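PDB 5U5N: HTPA Reductase, which probably catalyses the NAD(P)H-dependent reduction of 4-hydroxy-tetrahydrodipicolinate to tetrahydrodipicolinate, a step of lysine biosynthesis by the diaminopimelate pathway. Local coordinates for residues A5-N10 against L29-L34; E141-Q146 against R181-D186; H218-I223 against F233-C238. One frame throughout, in Å; residues are numbered along the deposited sequence.

Contact 1. Residues A5-N10 against L29-L34; sequences APVMVN and LRLVPL
Val7 grips both sides of Leu31 through its backbone. Its N donates to Arg30 O over 2.8 Å, while its O receives Val32 N at 2.9 Å. This lone bridge ties strand 7-10 to the loop that follows helix 15-27, as the chain of the Rossmann-like nucleotide-binding domain heads for strand 34-37. Before and after it, waters join the backbones: water 1 accepts from Arg30 N and donates weakly to Ala5 O, and water 2 accepts from Val9 N at 2.9 Å and donates to both Val32 O and Leu34 O.

Side-chain contacts flank these bonds. Leu31 has CG anti to the backbone N (chi1 -179°), and its CD1 meets Val9 CG2 at 3.9 Å, the two side chains crossing at about a right angle and both packing on helix 15-27. Elsewhere Pro6 CB rests on Val32 CG2 at 3.9 Å. The extended Met8 lays a methylene against a carbonyl, CG 3.4 Å from Leu34 O; helix 61-71 packs on Met8, Val32 and Leu34.

Two backbones are thus joined directly at one point, with a water on either side of it meeting polar groups that do not pair directly and apolar side chains packed alongside.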
# COMPACT_ATOMS: atom_id res chain seq x y z
N ALA A 5 25.62 12.12 14.90
CA ALA A 5 26.93 12.47 14.35
C ALA A 5 26.86 13.73 13.47
O ALA A 5 25.86 13.98 12.80
CB ALA A 5 27.44 11.30 13.52
N PRO A 6 27.93 14.53 13.45
CA PRO A 6 27.99 15.62 12.47
C PRO A 6 28.16 15.08 11.04
O PRO A 6 28.63 13.98 10.86
CB PRO A 6 29.23 16.40 12.91
CG PRO A 6 30.12 15.37 13.49
CD PRO A 6 29.20 14.40 14.19
N VAL A 7 27.73 15.83 10.05
CA VAL A 7 27.78 15.36 8.67
C VAL A 7 28.64 16.26 7.78
O VAL A 7 28.57 17.48 7.87
CB VAL A 7 26.39 15.18 8.01
CG1 VAL A 7 25.64 14.10 8.71
CG2 VAL A 7 25.55 16.45 7.99
N MET A 8 29.39 15.62 6.87
CA MET A 8 30.15 16.32 5.84
C MET A 8 29.45 15.97 4.56
O MET A 8 29.37 14.80 4.20
CB MET A 8 31.61 15.85 5.83
CG MET A 8 32.51 16.47 4.76
SD MET A 8 34.10 15.61 4.74
CE MET A 8 35.13 16.75 3.79
N VAL A 9 28.96 16.99 3.87
CA VAL A 9 28.29 16.78 2.58
C VAL A 9 29.24 17.12 1.45
O VAL A 9 29.60 18.27 1.29
CB VAL A 9 27.01 17.65 2.47
CG1 VAL A 9 26.33 17.42 1.15
CG2 VAL A 9 26.08 17.38 3.64
N ASN A 10 29.63 16.09 0.68
CA ASN A 10 30.40 16.20 -0.56
C ASN A 10 29.45 15.89 -1.70
O ASN A 10 29.01 14.74 -1.82
CB ASN A 10 31.56 15.21 -0.53
CG ASN A 10 32.42 15.38 0.71
OD1 ASN A 10 32.54 16.49 1.22
ND2 ASN A 10 33.03 14.33 1.18
N LEU A 29 20.92 18.98 12.43
CA LEU A 29 22.19 18.28 12.38
C LEU A 29 23.31 19.29 12.32
O LEU A 29 23.14 20.36 11.81
CB LEU A 29 22.28 17.36 11.17
CG LEU A 29 21.43 16.13 11.34
CD1 LEU A 29 21.53 15.29 10.08
CD2 LEU A 29 21.92 15.32 12.55
N ARG A 30 24.45 18.92 12.87
CA ARG A 30 25.68 19.69 12.76
C ARG A 30 26.40 19.42 11.40
O ARG A 30 26.84 18.31 11.12
CB ARG A 30 26.58 19.28 13.89
CG ARG A 30 27.79 20.14 13.98
CD ARG A 30 28.46 19.77 15.24
NE ARG A 30 29.33 20.84 15.69
CZ ARG A 30 30.09 20.73 16.75
NH1 ARG A 30 30.10 19.60 17.47
NH2 ARG A 30 30.83 21.75 17.10
N LEU A 31 26.49 20.47 10.58
CA LEU A 31 27.17 20.45 9.30
C LEU A 31 28.64 20.84 9.49
O LEU A 31 28.97 21.97 9.89
CB LEU A 31 26.50 21.44 8.32
CG LEU A 31 27.07 21.53 6.91
CD1 LEU A 31 26.82 20.27 6.13
CD2 LEU A 31 26.54 22.72 6.15
N VAL A 32 29.53 19.90 9.15
CA VAL A 32 30.98 20.13 9.20
C VAL A 32 31.27 21.21 8.15
O VAL A 32 30.84 21.09 7.02
CB VAL A 32 31.72 18.81 8.90
CG1 VAL A 32 33.21 19.06 8.73
CG2 VAL A 32 31.48 17.81 10.01
N PRO A 33 31.98 22.32 8.53
CA PRO A 33 32.15 23.41 7.57
C PRO A 33 33.31 23.18 6.59
O PRO A 33 34.06 24.12 6.27
CB PRO A 33 32.41 24.59 8.49
CG PRO A 33 33.23 24.00 9.57
CD PRO A 33 32.65 22.63 9.80
N LEU A 34 33.44 21.95 6.10
CA LEU A 34 34.34 21.58 5.00
C LEU A 34 33.62 20.67 4.05
O LEU A 34 32.81 19.87 4.47
CB LEU A 34 35.59 20.88 5.53
CG LEU A 34 36.55 21.78 6.30
CD1 LEU A 34 37.35 21.01 7.30
CD2 LEU A 34 37.48 22.47 5.35
O HOH W 1 24.67 16.12 14.12
O HOH W 2 30.01 19.58 4.78

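Contact 2. Residues E141-Q146 against R181-D186; sequences EIMAKQ and RKLGLD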
# COMPACT_ATOMS: atom_id res chain seq x y z
N GLU A 141 5.30 -4.85 -3.12
CA GLU A 141 5.93 -6.13 -3.41
C GLU A 141 5.65 -7.23 -2.38
O GLU A 141 5.53 -8.45 -2.73
CB GLU A 141 7.45 -5.94 -3.56
CG GLU A 141 8.19 -7.17 -4.11
CD GLU A 141 9.39 -7.54 -3.25
OE1 GLU A 141 9.16 -7.68 -2.00
OE2 GLU A 141 10.55 -7.68 -3.79
N ILE A 142 5.60 -6.82 -1.12
CA ILE A 142 5.26 -7.77 -0.07
C ILE A 142 3.81 -8.24 -0.30
O ILE A 142 3.54 -9.46 -0.36
CB ILE A 142 5.41 -7.16 1.32
CG1 ILE A 142 6.90 -7.02 1.65
CG2 ILE A 142 4.76 -8.06 2.36
CD1 ILE A 142 7.15 -6.01 2.75
N MET A 143 2.93 -7.26 -0.47
CA MET A 143 1.51 -7.53 -0.77
C MET A 143 1.37 -8.49 -1.96
O MET A 143 0.65 -9.47 -1.90
CB MET A 143 0.79 -6.20 -1.07
CG MET A 143 -0.71 -6.32 -1.07
SD MET A 143 -1.39 -6.69 -2.69
CE MET A 143 -1.48 -4.98 -3.28
N ALA A 144 2.12 -8.21 -3.03
CA ALA A 144 2.11 -8.99 -4.25
C ALA A 144 2.52 -10.44 -4.04
O ALA A 144 1.85 -11.35 -4.60
CB ALA A 144 3.02 -8.38 -5.25
N LYS A 145 3.54 -10.69 -3.21
CA LYS A 145 3.96 -12.05 -2.92
C LYS A 145 2.99 -12.84 -2.00
O LYS A 145 2.73 -14.01 -2.21
CB LYS A 145 5.37 -12.05 -2.36
CG LYS A 145 6.36 -11.81 -3.47
CD LYS A 145 7.78 -11.80 -2.94
CE LYS A 145 8.72 -11.56 -4.11
NZ LYS A 145 10.01 -10.88 -3.75
N GLN A 146 2.48 -12.16 -0.98
CA GLN A 146 1.43 -12.68 -0.12
C GLN A 146 0.13 -13.05 -0.85
O GLN A 146 -0.46 -14.04 -0.49
CB GLN A 146 1.07 -11.69 0.97
CG GLN A 146 0.43 -12.37 2.15
CD GLN A 146 0.12 -11.39 3.26
OE1 GLN A 146 0.65 -10.28 3.32
NE2 GLN A 146 -0.79 -11.81 4.16
N ARG A 181 2.38 -7.52 -11.70
CA ARG A 181 2.35 -8.79 -12.42
C ARG A 181 2.15 -9.98 -11.51
O ARG A 181 1.47 -10.93 -11.90
CB ARG A 181 3.64 -9.02 -13.24
CG ARG A 181 3.73 -8.13 -14.44
CD ARG A 181 4.77 -8.61 -15.47
NE ARG A 181 5.01 -7.48 -16.37
CZ ARG A 181 6.05 -6.67 -16.34
NH1 ARG A 181 7.06 -6.86 -15.47
NH2 ARG A 181 6.10 -5.66 -17.22
N LYS A 182 2.76 -9.97 -10.33
CA LYS A 182 2.54 -11.05 -9.39
C LYS A 182 1.10 -11.06 -8.85
O LYS A 182 0.63 -12.09 -8.42
CB LYS A 182 3.52 -10.98 -8.24
CG LYS A 182 4.93 -11.19 -8.70
CD LYS A 182 5.84 -11.57 -7.55
CE LYS A 182 7.29 -11.63 -8.05
NZ LYS A 182 8.14 -12.60 -7.30
N LEU A 183 0.44 -9.90 -8.89
CA LEU A 183 -0.97 -9.77 -8.54
C LEU A 183 -1.92 -10.15 -9.70
O LEU A 183 -3.18 -10.08 -9.55
CB LEU A 183 -1.23 -8.35 -8.04
CG LEU A 183 -0.61 -8.02 -6.67
CD1 LEU A 183 -0.51 -6.51 -6.46
CD2 LEU A 183 -1.39 -8.68 -5.55
N GLY A 184 -1.32 -10.59 -10.82
CA GLY A 184 -2.05 -11.18 -11.92
C GLY A 184 -2.34 -10.21 -13.05
O GLY A 184 -3.12 -10.55 -13.93
N LEU A 185 -1.72 -9.02 -13.04
CA LEU A 185 -1.87 -8.08 -14.15
C LEU A 185 -0.88 -8.46 -15.27
O LEU A 185 0.21 -8.96 -15.01
CB LEU A 185 -1.72 -6.65 -13.66
CG LEU A 185 -2.93 -6.34 -12.71
CD1 LEU A 185 -2.58 -5.71 -11.39
CD2 LEU A 185 -4.02 -5.56 -13.43
N ASP A 186 -1.33 -8.29 -16.50
CA ASP A 186 -0.63 -8.78 -17.69
C ASP A 186 -0.40 -7.49 -18.41
O ASP A 186 -1.35 -6.83 -18.82
CB ASP A 186 -1.50 -9.79 -18.48
CG ASP A 186 -1.90 -11.04 -17.61
OD1 ASP A 186 -0.96 -11.59 -17.01
OD2 ASP A 186 -3.12 -11.38 -17.40
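Lys145, whose chain crosses that of Lys182 obliquely, is held to its own helix by a backbone bond from its N to Glu141 O, 3.0 Å long. The same two residues pair again at their ends, where Lys145 NZ makes a salt bridge to Glu141 OE2 at 3.2 Å, its hydrogen bond a weak one. The setting is a helix-to-helix-end packing in the C-terminal domain: the last turns of helix 131-146 lie against the end of helix 171-182, which closes in a Schellman motif. Gly184 is the residue that leaves the helix, with phi at 98°; a side chain there would be jammed against Leu183 O, so the turn itself calls for glycine.

Between the two elements the exposed side is lined by lysines. Both chains are extended beyond CG, and Lys182 NZ comes within 3.4 Å of Lys145 CE, leaving the two NZ atoms 4.4 Å apart. Such like charges would be expected to repel, and the carboxylate of Glu141 would probably offset part of that repulsion, from the Lys145 side.

Deeper in, the contact is apolar. Ala144 is small enough to let both Lys182 and Leu183 close in, its CB lying 4.0 Å from Lys182 CB and 3.9 Å from Leu183 CG. Met143 sets off with CG anti to the backbone N (chi1 -166°), then bends at its next two torsions, and its side chain meets that of Leu183 at about a right angle. Its other neighbours include Ala139 of the second subunit, and Ile142 packs on Ile142 of that subunit, so this helix serves the dimer interface as well as the domain. The thioether straddles the leucine fork: Met143 SD sits 3.5 Å from Leu183 CD2, while CE turns to CD1.

Contact 3. Residues H218-I223 against F233-C238; sequences HTYKII and FKHNVC
The beta hairpin of strands 215-223 and 229-238 forms this contact, in antiparallel register, within the mixed sheet of the C-terminal domain; residues 233-236 also pair with a strand of the second subunit, so the sheet runs on across the dimer. Tyr220 and Phe233 form a hydrogen-bonded pair, with Tyr220 N to Phe233 O at 2.8 Å and a return bond from Phe233 N to Tyr220 O. His218 and His235 make the next such pair, with Thr219 and Lys234 between them pointing to the other face.

On the face of His218, Tyr220 and His235 the three rings cluster. His235 takes the crowded position, CG between the backbone N and the carbonyl carbon (chi1 58°), which sets CG where the ring can meet the His218 side chain. The two imidazoles lie near parallel, planes at 25°, but slid apart, so that only His235 CE1 stands over the His218 ring, 3.1 Å from ND1. In return His218 CB lies over the His235 face. The tyrosine comes rim to rim, its OH hydrogen-bonded to His235 NE2 at 3.1 Å.

Water 3 links the pair, 2.7 Å from His235 ND1, accepting weakly from His218 ND1 and donating to His235 O. At its far nitrogen, His218 NE2 is hydrogen-bonded to Ser170.

An alanine in place of His218 would probably leave Ser170 without this mate, take away the ring over which His235 CE1 stands and deprive water 3 of one partner.

The cluster is polar as well as aromatic: with the hydroxyl at one nitrogen and water at the other, the His235 ring is probably held in its rotation.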
# COMPACT_ATOMS: atom_id res chain seq x y z
N HIS A 218 3.94 9.52 -10.82
CA HIS A 218 3.46 8.22 -11.26
C HIS A 218 1.97 8.01 -10.88
O HIS A 218 1.54 8.43 -9.81
CB HIS A 218 4.26 7.12 -10.55
CG HIS A 218 5.74 7.24 -10.71
ND1 HIS A 218 6.49 8.13 -9.99
CD2 HIS A 218 6.61 6.57 -11.50
CE1 HIS A 218 7.76 8.01 -10.33
NE2 HIS A 218 7.86 7.07 -11.25
N THR A 219 1.23 7.37 -11.78
CA THR A 219 -0.18 7.01 -11.62
C THR A 219 -0.35 5.57 -12.11
O THR A 219 0.00 5.25 -13.26
CB THR A 219 -1.09 7.91 -12.47
OG1 THR A 219 -0.97 9.27 -12.06
CG2 THR A 219 -2.57 7.50 -12.31
N TYR A 220 -0.89 4.71 -11.25
CA TYR A 220 -1.21 3.33 -11.56
C TYR A 220 -2.74 3.16 -11.42
O TYR A 220 -3.30 3.48 -10.35
CB TYR A 220 -0.50 2.38 -10.60
CG TYR A 220 0.97 2.66 -10.39
CD1 TYR A 220 1.40 3.62 -9.49
CD2 TYR A 220 1.94 1.95 -11.11
CE1 TYR A 220 2.76 3.88 -9.31
CE2 TYR A 220 3.30 2.22 -10.94
CZ TYR A 220 3.69 3.17 -10.04
OH TYR A 220 5.02 3.43 -9.87
N LYS A 221 -3.41 2.74 -12.49
CA LYS A 221 -4.85 2.49 -12.43
C LYS A 221 -5.14 1.03 -12.72
O LYS A 221 -4.64 0.47 -13.68
CB LYS A 221 -5.61 3.32 -13.44
CG LYS A 221 -5.13 4.73 -13.56
CD LYS A 221 -6.07 5.49 -14.49
CE LYS A 221 -5.58 6.90 -14.80
NZ LYS A 221 -6.79 7.79 -14.95
N ILE A 222 -5.99 0.45 -11.88
CA ILE A 222 -6.32 -0.97 -11.93
C ILE A 222 -7.85 -1.09 -11.94
O ILE A 222 -8.51 -0.65 -10.98
CB ILE A 222 -5.73 -1.73 -10.72
CG1 ILE A 222 -4.29 -1.30 -10.40
CG2 ILE A 222 -5.72 -3.21 -11.00
CD1 ILE A 222 -3.72 -1.96 -9.16
N ILE A 223 -8.40 -1.67 -13.01
CA ILE A 223 -9.83 -1.69 -13.27
C ILE A 223 -10.33 -3.13 -13.48
O ILE A 223 -9.71 -3.90 -14.20
CB ILE A 223 -10.18 -0.85 -14.51
CG1 ILE A 223 -9.69 0.59 -14.36
CG2 ILE A 223 -11.70 -0.83 -14.75
CD1 ILE A 223 -9.49 1.28 -15.69
N PHE A 233 -3.43 4.51 -7.61
CA PHE A 233 -2.35 4.86 -6.71
C PHE A 233 -1.46 5.87 -7.41
O PHE A 233 -1.11 5.68 -8.58
CB PHE A 233 -1.50 3.66 -6.30
CG PHE A 233 -2.26 2.48 -5.87
CD1 PHE A 233 -3.19 2.55 -4.85
CD2 PHE A 233 -2.05 1.26 -6.47
CE1 PHE A 233 -3.94 1.44 -4.49
CE2 PHE A 233 -2.79 0.15 -6.12
CZ PHE A 233 -3.73 0.23 -5.13
N LYS A 234 -1.12 6.94 -6.69
CA LYS A 234 -0.22 7.97 -7.16
C LYS A 234 0.88 8.24 -6.15
O LYS A 234 0.62 8.28 -4.93
CB LYS A 234 -0.94 9.30 -7.33
CG LYS A 234 -1.86 9.36 -8.50
CD LYS A 234 -2.43 10.75 -8.65
CE LYS A 234 -3.34 10.75 -9.86
NZ LYS A 234 -4.17 11.99 -9.86
N HIS A 235 2.07 8.49 -6.67
CA HIS A 235 3.14 9.08 -5.89
C HIS A 235 3.86 10.11 -6.76
O HIS A 235 4.34 9.80 -7.83
CB HIS A 235 4.03 8.02 -5.24
CG HIS A 235 4.67 7.06 -6.20
ND1 HIS A 235 5.91 7.29 -6.76
CD2 HIS A 235 4.30 5.82 -6.59
CE1 HIS A 235 6.24 6.27 -7.53
NE2 HIS A 235 5.28 5.35 -7.44
N ASN A 236 3.81 11.36 -6.30
CA ASN A 236 4.19 12.54 -7.05
C ASN A 236 5.24 13.30 -6.26
O ASN A 236 4.96 13.74 -5.14
CB ASN A 236 2.97 13.43 -7.27
CG ASN A 236 1.97 12.84 -8.23
OD1 ASN A 236 2.22 11.83 -8.91
ND2 ASN A 236 0.83 13.50 -8.32
N VAL A 237 6.44 13.46 -6.84
CA VAL A 237 7.53 14.19 -6.23
C VAL A 237 7.89 15.42 -7.05
O VAL A 237 8.06 15.30 -8.27
CB VAL A 237 8.79 13.31 -6.12
CG1 VAL A 237 10.02 14.12 -5.67
CG2 VAL A 237 8.51 12.18 -5.13
N CYS A 238 8.00 16.57 -6.37
CA CYS A 238 8.38 17.82 -6.98
C CYS A 238 9.77 18.18 -6.43
O CYS A 238 9.93 18.27 -5.21
CB CYS A 238 7.39 18.94 -6.62
SG CYS A 238 5.77 18.91 -7.46
O HOH W 3 7.35 9.43 -7.67

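Contacts 2 and 3 share the C-terminal domain, their centres about 17 Å apart, and touch where Leu185 CD2 packs on Ile222 CG2; contact 1 stands apart in the nucleotide-binding domain, beyond the centre of the chain. Each is mainly buried, but contact 1 has one exposed touching residue, Arg30, and contact 2 two, its lysines, while contact 3 has none. Bonding follows position: the strand of contact 1 meets a loop through one bridge and water, the hairpin of contact 3 adds a ladder and polar rings, and the helix ends of contact 2 meet through side-chain packing alone. Both C-terminal contacts also reach the second subunit, by helix packing in contact 2 and by sheet continuation in contact 3.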